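Local atomic coordinates of ornithine carbamoyltransferase (Gloeobacter violaceus, PDB entry 3GD5), a protein that probably catalyses the reversible transfer of the carbamoyl group from carbamoyl phosphate to ornithine, giving citrulline and phosphate in arginine biosynthesis. Residues Q36-E41 against A297-H302; S65-M70 against G75-L80; C177-M182 against S203-R208; E119-H122 against P127-N130; V169-L174 against P196-R201. One frame throughout, in Å; residues are numbered along the deposited sequence.

Interaction 1 of 5, residues Q36-E41 against A297-H302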
# COMPACT_ATOMS: atom_id res chain seq x y z
N GLN A 36 14.46 43.83 11.20
CA GLN A 36 14.19 44.98 10.34
C GLN A 36 13.14 44.62 9.31
O GLN A 36 12.24 45.41 9.02
CB GLN A 36 15.47 45.42 9.64
CG GLN A 36 16.62 45.71 10.57
CD GLN A 36 17.87 46.14 9.82
OE1 GLN A 36 18.31 45.46 8.88
NE2 GLN A 36 18.45 47.26 10.24
N LEU A 37 13.27 43.42 8.75
CA LEU A 37 12.33 42.95 7.74
C LEU A 37 10.95 42.80 8.37
O LEU A 37 9.94 43.18 7.78
CB LEU A 37 12.81 41.61 7.17
CG LEU A 37 13.44 41.57 5.77
CD1 LEU A 37 14.12 42.88 5.42
CD2 LEU A 37 14.43 40.41 5.71
N LYS A 38 10.91 42.26 9.57
CA LYS A 38 9.64 42.07 10.26
C LYS A 38 8.92 43.39 10.54
O LYS A 38 7.71 43.49 10.34
CB LYS A 38 9.87 41.31 11.57
CG LYS A 38 8.59 40.94 12.30
CD LYS A 38 8.88 40.17 13.57
CE LYS A 38 7.59 39.77 14.27
NZ LYS A 38 7.84 39.07 15.57
N ARG A 39 9.67 44.40 10.98
CA ARG A 39 9.09 45.69 11.32
C ARG A 39 8.93 46.65 10.15
O ARG A 39 8.36 47.74 10.30
CB ARG A 39 9.90 46.36 12.44
CG ARG A 39 9.71 45.73 13.82
CD ARG A 39 10.03 44.22 13.82
NE ARG A 39 9.84 43.58 15.13
CZ ARG A 39 8.67 43.39 15.72
NH1 ARG A 39 7.55 43.80 15.13
NH2 ARG A 39 8.61 42.79 16.90
N GLY A 40 9.43 46.26 8.98
CA GLY A 40 9.32 47.12 7.82
C GLY A 40 10.35 48.23 7.82
O GLY A 40 10.23 49.20 7.09
N GLU A 41 11.37 48.08 8.67
CA GLU A 41 12.45 49.06 8.77
C GLU A 41 13.46 48.74 7.68
O GLU A 41 14.49 49.39 7.55
CB GLU A 41 13.13 48.95 10.13
CG GLU A 41 12.27 49.35 11.31
CD GLU A 41 12.87 48.91 12.63
OE1 GLU A 41 14.11 48.98 12.76
OE2 GLU A 41 12.11 48.50 13.54
N ALA A 297 6.42 30.40 16.55
CA ALA A 297 6.07 29.76 15.28
C ALA A 297 6.01 30.78 14.14
O ALA A 297 6.55 30.55 13.04
CB ALA A 297 4.74 29.02 15.41
N GLU A 298 5.35 31.91 14.40
CA GLU A 298 5.26 32.96 13.39
C GLU A 298 6.67 33.42 13.00
O GLU A 298 6.93 33.73 11.84
CB GLU A 298 4.49 34.17 13.93
CG GLU A 298 4.34 35.29 12.89
CD GLU A 298 3.84 36.61 13.48
OE1 GLU A 298 2.87 36.59 14.28
OE2 GLU A 298 4.40 37.66 13.13
N ASN A 299 7.57 33.46 13.98
CA ASN A 299 8.93 33.89 13.70
C ASN A 299 9.73 32.96 12.79
O ASN A 299 10.84 33.30 12.39
CB ASN A 299 9.71 34.13 15.00
CG ASN A 299 9.43 35.49 15.60
OD1 ASN A 299 9.09 36.43 14.88
ND2 ASN A 299 9.58 35.62 16.91
N ARG A 300 9.17 31.79 12.47
CA ARG A 300 9.87 30.89 11.55
C ARG A 300 9.85 31.61 10.20
O ARG A 300 10.78 31.52 9.41
CB ARG A 300 9.14 29.54 11.41
CG ARG A 300 9.10 28.68 12.68
CD ARG A 300 10.45 28.04 13.00
NE ARG A 300 10.55 26.67 12.48
CZ ARG A 300 10.59 26.37 11.19
NH1 ARG A 300 10.55 27.33 10.29
NH2 ARG A 300 10.67 25.11 10.80
N LEU A 301 8.77 32.33 9.96
CA LEU A 301 8.62 33.07 8.71
C LEU A 301 9.60 34.24 8.59
O LEU A 301 10.29 34.40 7.57
CB LEU A 301 7.18 33.58 8.58
CG LEU A 301 6.93 34.73 7.61
CD1 LEU A 301 7.38 34.32 6.24
CD2 LEU A 301 5.46 35.12 7.60
N HIS A 302 9.64 35.07 9.63
CA HIS A 302 10.52 36.24 9.62
C HIS A 302 11.99 35.82 9.62
O HIS A 302 12.82 36.45 8.98
CB HIS A 302 10.20 37.12 10.82
CG HIS A 302 8.75 37.50 10.91
ND1 HIS A 302 8.11 38.21 9.91
CD2 HIS A 302 7.81 37.24 11.84
CE1 HIS A 302 6.84 38.36 10.23
NE2 HIS A 302 6.63 37.78 11.40

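Interaction 2 of 5, residues S65-M70 against G75-L80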
# COMPACT_ATOMS: atom_id res chain seq x y z
N SER A 65 6.02 27.92 6.13
CA SER A 65 6.85 29.03 6.60
C SER A 65 7.87 29.46 5.54
O SER A 65 8.11 30.65 5.34
CB SER A 65 7.55 28.66 7.92
OG SER A 65 8.39 27.53 7.77
N PHE A 66 8.47 28.50 4.85
CA PHE A 66 9.44 28.83 3.80
C PHE A 66 8.79 29.46 2.57
O PHE A 66 9.33 30.41 2.00
CB PHE A 66 10.19 27.58 3.35
CG PHE A 66 11.51 27.39 4.02
CD1 PHE A 66 12.57 28.25 3.75
CD2 PHE A 66 11.70 26.36 4.94
CE1 PHE A 66 13.79 28.09 4.39
CE2 PHE A 66 12.92 26.20 5.58
CZ PHE A 66 13.97 27.07 5.30
N THR A 67 7.64 28.92 2.16
CA THR A 67 6.93 29.40 0.98
C THR A 67 6.34 30.80 1.13
O THR A 67 6.41 31.60 0.20
CB THR A 67 5.80 28.40 0.54
OG1 THR A 67 5.00 28.99 -0.51
CG2 THR A 67 4.88 28.08 1.70
N VAL A 68 5.76 31.10 2.29
CA VAL A 68 5.21 32.43 2.50
C VAL A 68 6.38 33.41 2.62
O VAL A 68 6.26 34.57 2.20
CB VAL A 68 4.34 32.50 3.78
CG1 VAL A 68 3.86 33.93 4.00
CG2 VAL A 68 3.12 31.57 3.62
N ALA A 69 7.50 32.95 3.17
CA ALA A 69 8.68 33.81 3.31
C ALA A 69 9.15 34.25 1.92
O ALA A 69 9.32 35.45 1.66
CB ALA A 69 9.81 33.07 4.03
N MET A 70 9.34 33.29 1.03
CA MET A 70 9.78 33.61 -0.32
C MET A 70 8.73 34.46 -1.05
O MET A 70 9.08 35.37 -1.81
CB MET A 70 10.06 32.32 -1.10
CG MET A 70 10.72 32.56 -2.46
SD MET A 70 12.24 33.55 -2.35
CE MET A 70 12.98 33.15 -3.99
N GLY A 75 9.51 36.38 -4.60
CA GLY A 75 10.01 35.32 -5.45
C GLY A 75 9.00 34.20 -5.60
O GLY A 75 7.89 34.27 -5.04
N GLN A 76 9.37 33.18 -6.37
CA GLN A 76 8.50 32.03 -6.55
C GLN A 76 9.06 30.83 -5.80
O GLN A 76 10.22 30.84 -5.39
CB GLN A 76 8.33 31.70 -8.04
CG GLN A 76 7.04 32.25 -8.64
CD GLN A 76 5.79 31.81 -7.86
OE1 GLN A 76 5.74 30.70 -7.32
NE2 GLN A 76 4.80 32.68 -7.81
N VAL A 77 8.23 29.80 -5.64
CA VAL A 77 8.60 28.59 -4.92
C VAL A 77 8.12 27.33 -5.64
O VAL A 77 7.03 27.33 -6.23
CB VAL A 77 7.96 28.60 -3.51
CG1 VAL A 77 8.22 27.28 -2.80
CG2 VAL A 77 8.50 29.77 -2.69
N ILE A 78 8.93 26.28 -5.61
CA ILE A 78 8.54 25.01 -6.22
C ILE A 78 8.90 23.85 -5.30
O ILE A 78 10.02 23.77 -4.79
CB ILE A 78 9.24 24.77 -7.58
CG1 ILE A 78 8.99 25.95 -8.51
CG2 ILE A 78 8.68 23.49 -8.23
CD1 ILE A 78 9.66 25.81 -9.86
N ASP A 79 7.94 22.95 -5.08
CA ASP A 79 8.17 21.79 -4.24
C ASP A 79 8.68 20.69 -5.16
O ASP A 79 8.01 20.35 -6.14
CB ASP A 79 6.87 21.34 -3.57
CG ASP A 79 7.10 20.33 -2.44
OD1 ASP A 79 8.13 19.63 -2.47
OD2 ASP A 79 6.25 20.24 -1.54
N LEU A 80 9.86 20.15 -4.87
CA LEU A 80 10.47 19.09 -5.69
C LEU A 80 10.62 17.77 -4.93
O LEU A 80 10.17 17.64 -3.78
CB LEU A 80 11.85 19.52 -6.20
CG LEU A 80 12.05 20.82 -6.97
CD1 LEU A 80 10.99 20.99 -8.05
CD2 LEU A 80 12.01 21.98 -6.01

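Interaction 3 of 5, residues C177-M182 against S203-R208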
# COMPACT_ATOMS: atom_id res chain seq x y z
N CYS A 177 22.79 29.56 21.20
CA CYS A 177 22.82 30.25 22.48
C CYS A 177 24.24 30.76 22.73
O CYS A 177 24.46 31.95 22.89
CB CYS A 177 22.37 29.31 23.61
SG CYS A 177 20.57 29.03 23.61
N ALA A 178 25.20 29.85 22.73
CA ALA A 178 26.59 30.22 22.94
C ALA A 178 26.98 31.41 22.08
O ALA A 178 27.54 32.39 22.58
CB ALA A 178 27.50 29.04 22.63
N LYS A 179 26.65 31.34 20.79
CA LYS A 179 26.99 32.41 19.86
C LYS A 179 26.46 33.81 20.19
O LYS A 179 27.04 34.81 19.75
CB LYS A 179 26.56 32.03 18.44
CG LYS A 179 27.43 30.96 17.79
CD LYS A 179 27.04 30.77 16.34
CE LYS A 179 28.01 29.85 15.62
NZ LYS A 179 27.97 28.48 16.18
N VAL A 180 25.37 33.91 20.94
CA VAL A 180 24.84 35.22 21.30
C VAL A 180 25.13 35.56 22.75
O VAL A 180 24.69 36.60 23.26
CB VAL A 180 23.31 35.34 21.05
CG1 VAL A 180 23.02 35.30 19.56
CG2 VAL A 180 22.58 34.22 21.78
N GLY A 181 25.88 34.69 23.42
CA GLY A 181 26.23 34.92 24.81
C GLY A 181 25.15 34.50 25.78
O GLY A 181 25.14 34.94 26.93
N MET A 182 24.24 33.64 25.33
CA MET A 182 23.17 33.16 26.19
C MET A 182 23.61 31.84 26.79
O MET A 182 24.05 30.94 26.07
CB MET A 182 21.88 32.98 25.38
CG MET A 182 20.66 32.59 26.22
SD MET A 182 19.14 32.30 25.24
CE MET A 182 18.82 33.88 24.63
N SER A 203 30.73 24.82 23.81
CA SER A 203 31.51 25.32 24.94
C SER A 203 32.64 26.20 24.44
O SER A 203 32.88 27.28 24.98
CB SER A 203 32.07 24.16 25.76
OG SER A 203 31.02 23.39 26.32
N GLU A 204 33.34 25.73 23.42
CA GLU A 204 34.44 26.48 22.82
C GLU A 204 33.96 27.88 22.44
O GLU A 204 34.64 28.88 22.69
CB GLU A 204 34.97 25.76 21.59
CG GLU A 204 36.05 26.52 20.82
CD GLU A 204 36.45 25.83 19.52
OE1 GLU A 204 37.30 26.39 18.79
OE2 GLU A 204 35.91 24.74 19.23
N ILE A 205 32.78 27.95 21.83
CA ILE A 205 32.20 29.22 21.41
C ILE A 205 31.85 30.07 22.62
O ILE A 205 32.09 31.28 22.63
CB ILE A 205 30.90 29.01 20.60
CG1 ILE A 205 31.19 28.24 19.32
CG2 ILE A 205 30.26 30.37 20.29
CD1 ILE A 205 31.98 29.02 18.32
N ALA A 206 31.27 29.44 23.63
CA ALA A 206 30.86 30.12 24.84
C ALA A 206 32.06 30.69 25.59
O ALA A 206 31.93 31.67 26.34
CB ALA A 206 30.09 29.16 25.74
N GLY A 207 33.22 30.08 25.39
CA GLY A 207 34.42 30.53 26.05
C GLY A 207 34.77 31.95 25.65
O GLY A 207 35.38 32.69 26.42
N ARG A 208 34.38 32.33 24.44
CA ARG A 208 34.67 33.65 23.92
C ARG A 208 33.50 34.61 24.07
O ARG A 208 33.66 35.82 23.94
CB ARG A 208 35.09 33.54 22.45
CG ARG A 208 36.27 32.60 22.24
CD ARG A 208 36.79 32.57 20.81
NE ARG A 208 35.96 31.78 19.89
CZ ARG A 208 34.85 32.22 19.31
NH1 ARG A 208 34.42 33.45 19.55
NH2 ARG A 208 34.18 31.42 18.49

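Interaction 4 of 5, residues E119-H122 against P127-N130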
# COMPACT_ATOMS: atom_id res chain seq x y z
N GLU A 119 25.84 16.77 0.21
CA GLU A 119 25.94 16.28 -1.17
C GLU A 119 25.28 17.31 -2.09
O GLU A 119 25.87 17.75 -3.08
CB GLU A 119 25.20 14.95 -1.31
CG GLU A 119 26.06 13.70 -1.39
CD GLU A 119 26.72 13.54 -2.75
OE1 GLU A 119 27.57 14.38 -3.10
OE2 GLU A 119 26.39 12.57 -3.46
N TYR A 120 24.05 17.68 -1.75
CA TYR A 120 23.31 18.65 -2.53
C TYR A 120 24.04 19.98 -2.65
O TYR A 120 24.22 20.50 -3.74
CB TYR A 120 21.94 18.91 -1.90
CG TYR A 120 20.89 17.88 -2.24
CD1 TYR A 120 20.72 16.75 -1.44
CD2 TYR A 120 20.06 18.04 -3.35
CE1 TYR A 120 19.74 15.81 -1.75
CE2 TYR A 120 19.09 17.11 -3.66
CZ TYR A 120 18.93 16.00 -2.86
OH TYR A 120 17.97 15.07 -3.16
N ALA A 121 24.46 20.52 -1.51
CA ALA A 121 25.16 21.80 -1.50
C ALA A 121 26.39 21.73 -2.39
O ALA A 121 26.72 22.67 -3.11
CB ALA A 121 25.57 22.17 -0.07
N HIS A 122 27.07 20.59 -2.33
CA HIS A 122 28.27 20.37 -3.11
C HIS A 122 28.06 20.42 -4.62
O HIS A 122 28.82 21.07 -5.35
CB HIS A 122 28.87 19.02 -2.71
CG HIS A 122 30.24 18.78 -3.25
ND1 HIS A 122 30.51 18.80 -4.60
CD2 HIS A 122 31.41 18.50 -2.63
CE1 HIS A 122 31.80 18.54 -4.79
NE2 HIS A 122 32.36 18.35 -3.61
N PRO A 127 22.82 28.30 -3.52
CA PRO A 127 22.65 28.30 -2.06
C PRO A 127 21.77 27.17 -1.56
O PRO A 127 20.68 26.94 -2.09
CB PRO A 127 22.04 29.67 -1.79
CG PRO A 127 22.58 30.52 -2.90
CD PRO A 127 22.47 29.61 -4.09
N VAL A 128 22.23 26.45 -0.54
CA VAL A 128 21.46 25.37 0.05
C VAL A 128 21.21 25.66 1.53
O VAL A 128 22.14 25.97 2.28
CB VAL A 128 22.18 24.01 -0.09
CG1 VAL A 128 21.45 22.95 0.73
CG2 VAL A 128 22.24 23.60 -1.55
N ILE A 129 19.95 25.55 1.93
CA ILE A 129 19.56 25.82 3.31
C ILE A 129 19.05 24.55 3.96
O ILE A 129 18.28 23.79 3.36
CB ILE A 129 18.44 26.88 3.36
CG1 ILE A 129 18.93 28.17 2.71
CG2 ILE A 129 18.00 27.11 4.79
CD1 ILE A 129 17.81 29.12 2.33
N ASN A 130 19.47 24.31 5.19
CA ASN A 130 19.04 23.14 5.94
C ASN A 130 17.65 23.42 6.49
O ASN A 130 17.50 24.22 7.42
CB ASN A 130 20.02 22.86 7.09
CG ASN A 130 19.55 21.74 7.99
OD1 ASN A 130 18.43 21.26 7.86
ND2 ASN A 130 20.40 21.32 8.92

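Interaction 5 of 5, residues V169-L174 against P196-R201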
# COMPACT_ATOMS: atom_id res chain seq x y z
N VAL A 169 17.31 20.12 17.36
CA VAL A 169 17.10 21.49 17.83
C VAL A 169 17.97 21.80 19.05
O VAL A 169 18.45 22.92 19.20
CB VAL A 169 15.60 21.78 18.16
CG1 VAL A 169 14.72 21.22 17.07
CG2 VAL A 169 15.23 21.21 19.51
N ALA A 170 18.17 20.81 19.91
CA ALA A 170 19.02 20.98 21.08
C ALA A 170 20.40 21.36 20.55
O ALA A 170 21.01 22.31 21.04
CB ALA A 170 19.10 19.68 21.87
N HIS A 171 20.86 20.62 19.54
CA HIS A 171 22.16 20.87 18.91
C HIS A 171 22.28 22.30 18.40
O HIS A 171 23.29 22.97 18.63
CB HIS A 171 22.37 19.93 17.72
CG HIS A 171 22.69 18.52 18.11
ND1 HIS A 171 22.67 17.48 17.20
CD2 HIS A 171 23.04 17.98 19.30
CE1 HIS A 171 23.00 16.36 17.82
NE2 HIS A 171 23.22 16.63 19.09
N SER A 172 21.25 22.75 17.69
CA SER A 172 21.27 24.09 17.15
C SER A 172 21.12 25.14 18.25
O SER A 172 21.62 26.25 18.12
CB SER A 172 20.16 24.26 16.10
OG SER A 172 20.48 23.54 14.92
N LEU A 173 20.42 24.79 19.33
CA LEU A 173 20.25 25.73 20.44
C LEU A 173 21.59 25.91 21.14
O LEU A 173 21.93 27.01 21.57
CB LEU A 173 19.20 25.21 21.44
CG LEU A 173 17.73 25.42 21.06
CD1 LEU A 173 16.83 24.65 22.01
CD2 LEU A 173 17.39 26.89 21.09
N LEU A 174 22.35 24.82 21.24
CA LEU A 174 23.66 24.85 21.87
C LEU A 174 24.58 25.81 21.12
O LEU A 174 25.18 26.71 21.72
CB LEU A 174 24.27 23.44 21.89
CG LEU A 174 23.64 22.46 22.89
CD1 LEU A 174 24.28 21.08 22.79
CD2 LEU A 174 23.81 23.02 24.31
N PRO A 196 28.14 14.82 21.81
CA PRO A 196 29.31 15.38 22.51
C PRO A 196 30.16 16.33 21.68
O PRO A 196 30.79 17.25 22.23
CB PRO A 196 30.08 14.13 22.96
CG PRO A 196 29.60 13.05 22.03
CD PRO A 196 28.13 13.35 21.91
N ALA A 197 30.17 16.14 20.37
CA ALA A 197 30.95 17.00 19.49
C ALA A 197 30.34 18.39 19.41
O ALA A 197 31.06 19.39 19.35
CB ALA A 197 31.06 16.39 18.11
N VAL A 198 29.01 18.48 19.42
CA VAL A 198 28.39 19.81 19.35
C VAL A 198 28.47 20.51 20.71
O VAL A 198 28.61 21.73 20.78
CB VAL A 198 26.91 19.74 18.87
CG1 VAL A 198 26.82 18.86 17.63
CG2 VAL A 198 26.02 19.23 19.98
N SER A 199 28.39 19.73 21.79
CA SER A 199 28.48 20.29 23.13
C SER A 199 29.87 20.89 23.30
O SER A 199 30.02 21.97 23.86
CB SER A 199 28.27 19.20 24.19
OG SER A 199 26.92 18.80 24.25
N ALA A 200 30.88 20.17 22.81
CA ALA A 200 32.26 20.63 22.89
C ALA A 200 32.43 21.91 22.08
O ALA A 200 33.04 22.87 22.55
CB ALA A 200 33.19 19.55 22.35
N ARG A 201 31.90 21.91 20.86
CA ARG A 201 31.98 23.06 19.97
C ARG A 201 31.18 24.24 20.51
O ARG A 201 31.50 25.39 20.24
CB ARG A 201 31.48 22.68 18.57
CG ARG A 201 31.25 23.86 17.63
CD ARG A 201 32.50 24.72 17.48
NE ARG A 201 32.26 25.87 16.61
CZ ARG A 201 33.08 26.91 16.51
NH1 ARG A 201 32.79 27.91 15.69
NH2 ARG A 201 34.19 26.95 17.24

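Interaction 1 of 5, residues Q36-E41 against A297-H302
Lys38 lies straight across the imidazole of His302, the two side chains crossing at about a right angle. Its CG sits almost exactly over the ring centre, 3.6 Å from the centroid of His302, in a CH-pi contact only 5° off the ring normal. Further along the same chain, CE closes to 3.5 Å from CD2 of His302. With CG anti to the backbone N (chi1 -175°) and every later torsion extended, the lysine is stretched to full length, and its NZ is carried past the ring to Asn299 OD1, 3.0 Å away. That bond runs in the carbonyl plane, onto a lone pair of the amide oxygen. The ring itself is held from its edge: His302 NE2 gives a nearly straight bond of 2.8 Å to the anti lone pair of Glu298 OE2, one turn back on the same helix, which fixes the ring's rotation. NZ of Lys38 also makes a salt bridge with Glu150, which takes a bond from Asn299 ND2 as well, while Thr147 is a further partner of that amide. Helix 138-152, which carries Glu150 and Thr147, thus meets the end of helix 24-39 and helix 293-312, and Arg102 of the second subunit pairs with Glu298 OE1.

Interaction 2 of 5, residues S65-M70 against G75-L80
Met70 turns its CG anti to the backbone N (chi1 -171°), which sets CG 3.4 Å from Gln76 O; the chain then bends at chi2 (54°) and runs along Gly75 and the first residues of strand 76-79. Val77 answers with CG2, the methyl beside its own backbone N, and this branch meets Met70 CB at 3.4 Å, tighter than an ordinary van der Waals contact. The same methyl is 3.6 Å from Met70 CG and also reaches back one turn of the helix, to 4.0 Å from Thr67 CA. The bend in the methionine brings its CE to 4.0 Å from CA of Gly75, which has no side chain in its way. One backbone bond joins the two segments, Gly75 N to Met70 O at 3.0 Å, so the chain is tied to the helix as it turns back toward the sheet. Leu51 and Leu53 of strand 50-55 also touch Met70 and Val77 respectively, extending this apolar layer. Helix and strand segments run nearly antiparallel, at 154° with their axes 7.9 Å apart, as in the return half of a beta-alpha-beta crossover, here strand 50-55, helix 60-72 and strand 76-79 of the carbamoyl phosphate domain.

Interaction 3 of 5, residues C177-M182 against S203-R208
Ala178 and Ala206 bring two helices very close, their CA atoms only 4.7 Å apart. The apolar contacts come first. Ala178 CB points at the second helix and meets Ala206 CB at 4.0 Å, with Ile205 CG2 at 3.9 Å; the small alanine side chains are what let the backbones approach this far. Ile205 supplies the one large apolar group. Its chi1 of -63° puts CG1 beside the backbone N and leaves CG2 anti to it, and CG2 reaches over to Lys179, where it lies 3.8 Å from CG and equally close to the backbone N. The lysine side chain touches through CG, while its NZ makes a salt bridge with Asp20. Polar links are made by neighbours: Thr209, at the end of helix 196-209, hydrogen-bonds through OG1 to Ala178 O and so ties that helix to the last turn of the other. Backbone bonds close that turn. Gly181, with positive phi, completes a Schellman motif, Met182 N bonding to Cys177 O at 3.0 Å and Gly181 N to Ala178 O. Val180 N reaches the same Cys177 oxygen from the opposite face of its plane. These two are successive crossover helices of the Rossmann-like parallel sheet of the ornithine-binding domain: helix 168-180 connects strand 159-163 to strand 183-187, and helix 196-209 connects strand 183-187 to strand 213-216.

Interaction 4 of 5, residues E119-H122 against P127-N130
Val128, the residue that packs against Ala121, gives its backbone N to a hydrogen bond with Asp15 OD1, and its backbone is also bonded to Leu16. Contact with the helix is entirely apolar and passes through one valine. Its CG2, anti to the carbonyl carbon, points at the helix backbone and comes within 3.4 Å of Ala121 CA. The N of the same alanine is 3.8 Å from that methyl, and the carbonyl carbon of Tyr120 follows at 4.2 Å, so CG2 rests on the peptide between the two residues. Alongside, Ala121 CB meets Val128 CB at 3.9 Å. Alanine leaves little bulk between helix and strand, and the CA atoms of Ala121 and Val128 stand 5.4 Å apart. This is the return leg of a beta-alpha-beta unit, strand 106-110, helix 114-124 and strand 128-130, the last being an outermost strand, counted within this chain, of the four-stranded parallel sheet of the carbamoyl phosphate domain. Tyr120 starts toward the strand, yet its ring leads away from it and packs on Ile109 of strand 106-110 and Val93 of helix 93-100. Val128 touches Ile109 too, and Leu117, one turn before Ala121. Beside them Ala121 packs on Asp15 and Leu17, residues of the N-terminal loop.

Interaction 5 of 5, residues V169-L174 against P196-R201
Val198 meets both His171 and Leu174: its two methyls both touch the ring, and CG2 alone also reaches the leucine. In the ring contact, CG1 stands over the centre of the His171 imidazole, 4.2 Å from the centroid and 11° off the ring normal, a CH-pi contact on the longer side. CG2 comes closer but toward one corner of the ring, 3.3 Å from His171 CD2. With chi1 at -48° this second methyl lies between its own backbone N and carbonyl carbon, the crowded position, and from there it is turned to the other helix. The aliphatic contact follows one turn along, where Leu174 CD1 lies 3.8 Å from Val198 CG2. Ser199 OG is a van der Waals neighbour of the same Leu174 CD1, also at 3.8 Å. The polar atoms of the histidine are engaged elsewhere. Its ND1 is hydrogen-bonded to His135 O and its NE2 to the backbone N of Asp195, a pattern consistent with the proton on ND1; between them these bonds fix the rotation of the ring that Val198 packs on. The two helix segments run nearly parallel, 17° apart with axes 9.4 Å from each other, as expected of consecutive crossover helices on one side of a Rossmann-like sheet. Helix 168-180 starts at Asn168, a probable ornithine-binding residue, whose side chain is about 5 Å from that of His171.

In the fold
Interactions 3 and 5 share helices 168-180 and 196-209, their centres about 11 Å apart, and take successive stretches of one helix pair in the ornithine domain. Interactions 2 and 4 belong to the other domain, packing two helices on a common sheet, and meet where Phe66 CZ is 4.1 Å from Ile129 CG2. Interaction 1 joins helix 24-39, in the carbamoyl phosphate domain, to the C-terminal helix 293-312, so the other four are nested in its loop; Leu301 CD1 lies against Ala69 CA of interaction 2, and both reach the second subunit. Arg300 within interaction 1 probably binds carbamoyl phosphate, whereas interaction 5 lies by the probable ornithine site; their centres, about 26 Å apart, are on opposite sides of the chain's centre.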